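Local coordinates for protein probable alginate O-acetylase AlgJ (Pseudomonas putida, PDB 4O8V) that probably transfers acetyl groups to the O-2 and O-3 positions of mannuronate residues during alginate biosynthesis in the periplasm, at residues 215-220 and 271-276. Residues are numbered along the deposited sequence; the frame is centred on the assembly and turned at random.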
loop_
_atom_site.group_PDB
_atom_site.type_symbol
_atom_site.label_atom_id
_atom_site.label_comp_id
_atom_site.label_asym_id
_atom_site.label_seq_id
_atom_site.Cartn_x
_atom_site.Cartn_y
_atom_site.Cartn_z
ATOM N N VAL A 215 -1.458 -2.093 8.606
ATOM C CA VAL A 215 -0.009 -2.140 8.482
ATOM C C VAL A 215 0.388 -1.852 7.041
ATOM O O VAL A 215 -0.275 -2.300 6.109
ATOM C CB VAL A 215 0.551 -3.524 8.917
ATOM C CG1 VAL A 215 2.092 -3.496 8.905
ATOM C CG2 VAL A 215 0.043 -3.857 10.280
ATOM N N GLY A 216 1.440 -1.071 6.859
ATOM C CA GLY A 216 1.887 -0.756 5.521
ATOM C C GLY A 216 2.981 0.291 5.463
ATOM O O GLY A 216 3.791 0.448 6.389
ATOM N N THR A 217 2.994 1.004 4.343
ATOM C CA THR A 217 4.050 1.938 3.997
ATOM C C THR A 217 3.554 3.366 4.147
ATOM O O THR A 217 2.582 3.637 4.870
ATOM C CB THR A 217 4.540 1.741 2.529
ATOM O OG1 THR A 217 3.483 2.123 1.638
ATOM C CG2 THR A 217 4.913 0.282 2.266
ATOM N N SER A 218 4.261 4.289 3.502
ATOM C CA SER A 218 3.820 5.682 3.456
ATOM C C SER A 218 2.448 5.833 2.800
ATOM O O SER A 218 1.761 6.835 3.049
ATOM C CB SER A 218 4.867 6.537 2.720
ATOM O OG SER A 218 5.148 6.018 1.434
ATOM N N TYR A 219 2.020 4.863 1.981
ATOM C CA TYR A 219 0.640 4.911 1.438
ATOM C C TYR A 219 -0.368 4.942 2.588
ATOM O O TYR A 219 -1.436 5.575 2.495
ATOM C CB TYR A 219 0.323 3.721 0.511
ATOM C CG TYR A 219 0.921 3.819 -0.872
ATOM C CD1 TYR A 219 2.224 3.385 -1.105
ATOM C CD2 TYR A 219 0.193 4.357 -1.952
ATOM C CE1 TYR A 219 2.800 3.468 -2.370
ATOM C CE2 TYR A 219 0.767 4.438 -3.246
ATOM C CZ TYR A 219 2.065 3.992 -3.439
ATOM O OH TYR A 219 2.656 4.079 -4.680
ATOM N N SER A 220 -0.002 4.291 3.694
ATOM C CA SER A 220 -0.890 4.164 4.857
ATOM C C SER A 220 -0.494 5.062 6.010
ATOM O O SER A 220 -1.337 5.426 6.820
ATOM C CB SER A 220 -0.904 2.711 5.373
ATOM O OG SER A 220 -1.480 1.834 4.426
ATOM N N VAL A 271 -5.338 -5.299 7.928
ATOM C CA VAL A 271 -5.214 -4.867 6.544
ATOM C C VAL A 271 -3.737 -4.577 6.306
ATOM O O VAL A 271 -3.131 -3.758 7.011
ATOM C CB VAL A 271 -6.063 -3.613 6.246
ATOM C CG1 VAL A 271 -5.764 -3.071 4.828
ATOM C CG2 VAL A 271 -7.522 -3.902 6.401
ATOM N N TRP A 272 -3.149 -5.261 5.327
ATOM C CA TRP A 272 -1.721 -5.129 5.042
ATOM C C TRP A 272 -1.533 -4.523 3.651
ATOM O O TRP A 272 -1.733 -5.199 2.640
ATOM C CB TRP A 272 -1.035 -6.488 5.102
ATOM C CG TRP A 272 0.455 -6.428 5.003
ATOM C CD1 TRP A 272 1.248 -5.305 4.976
ATOM C CD2 TRP A 272 1.353 -7.553 4.938
ATOM N NE1 TRP A 272 2.573 -5.664 4.900
ATOM C CE2 TRP A 272 2.665 -7.034 4.864
ATOM C CE3 TRP A 272 1.170 -8.935 4.924
ATOM C CZ2 TRP A 272 3.803 -7.862 4.790
ATOM C CZ3 TRP A 272 2.292 -9.761 4.848
ATOM C CH2 TRP A 272 3.594 -9.216 4.779
ATOM N N GLU A 273 -1.154 -3.252 3.624
ATOM C CA GLU A 273 -0.950 -2.521 2.374
ATOM C C GLU A 273 0.481 -2.756 1.864
ATOM O O GLU A 273 1.471 -2.524 2.570
ATOM C CB GLU A 273 -1.263 -1.039 2.588
ATOM C CG GLU A 273 -0.750 -0.133 1.485
ATOM C CD GLU A 273 0.560 0.553 1.855
ATOM O OE1 GLU A 273 0.653 1.137 2.968
ATOM O OE2 GLU A 273 1.495 0.539 1.022
ATOM N N PHE A 274 0.569 -3.265 0.636
ATOM C CA PHE A 274 1.800 -3.818 0.073
ATOM C C PHE A 274 1.847 -3.442 -1.414
ATOM O O PHE A 274 1.266 -4.133 -2.252
ATOM C CB PHE A 274 1.827 -5.354 0.269
ATOM C CG PHE A 274 3.197 -5.986 0.129
ATOM C CD1 PHE A 274 3.987 -5.753 -0.992
ATOM C CD2 PHE A 274 3.702 -6.826 1.139
ATOM C CE1 PHE A 274 5.249 -6.361 -1.117
ATOM C CE2 PHE A 274 4.968 -7.419 1.030
ATOM C CZ PHE A 274 5.747 -7.179 -0.098
ATOM N N PRO A 275 2.510 -2.332 -1.751
ATOM C CA PRO A 275 2.547 -1.918 -3.156
ATOM C C PRO A 275 3.310 -2.938 -4.029
ATOM O O PRO A 275 4.300 -3.513 -3.569
ATOM C CB PRO A 275 3.282 -0.562 -3.111
ATOM C CG PRO A 275 3.076 -0.071 -1.674
ATOM C CD PRO A 275 3.178 -1.365 -0.864
ATOM N N GLU A 276 2.863 -3.160 -5.261
ATOM C CA GLU A 276 3.405 -4.264 -6.055
ATOM C C GLU A 276 4.921 -4.191 -6.293
ATOM O O GLU A 276 5.589 -5.221 -6.298
ATOM C CB GLU A 276 2.668 -4.372 -7.398
ATOM C CG GLU A 276 2.908 -3.214 -8.360
ATOM C CD GLU A 276 2.512 -3.527 -9.801
ATOM O OE1 GLU A 276 3.315 -4.147 -10.536
ATOM O OE2 GLU A 276 1.411 -3.124 -10.218
#
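Glu273 reaches from its strand into the turn at 217-220, and its carboxylate takes three hydrogen bonds there. Thr217 OG1 donates to the syn lone pair of Glu273 OE2 at 2.6 Å. Glu273 OE1 accepts twice. Thr217 N meets it on the syn side at 2.7 Å, but 34° out of the carboxylate plane. Ser220 OG comes to Glu273 OE1 from the anti side, also at 2.7 Å. The Glu273 chain leaves with CG anti to the backbone N (chi1 165°) and bends at chi2, which brings both oxygens to Thr217 and Ser220. Thr217 OG1 also caps the helix start by accepting from Tyr219 N at 3.1 Å. Gly216 CA packs 3.4 Å from Glu273 OE1, where a side chain would clash.

These bonds make the tight part. Next to it, Val215 and Trp272 form a parallel bridge between strands 212-215 and 269-275: Val215 N bonds Val271 O, and Glu273 N bonds Val215 O at 2.8 Å. The Val215 and Trp272 side chains touch more loosely, Val215 CB to Trp272 CD1 at 4.4 Å, and helix 250-257 covers them. Further along, Pro275 CG lies obliquely against the Tyr219 ring, 3.6 Å from Tyr219 CD1. Ser218, partly exposed, points away from the strand, and its OG bonds His122 NE2. An alanine at Glu273 would probably leave Thr217 N and both hydroxyls without their acceptor and open a gap beside Thr217 and Ser220.

As in SGNH hydrolases, the serine sits where a strand of the parallel sheet turns into a helix; Ser218 is probably the nucleophile, with His122 and Asp120. Glu273 does not touch Ser218 but holds its neighbours, consistent with a second-shell place: its buried carboxylate, probably charged, ties down the turn and is likely to help position the serine.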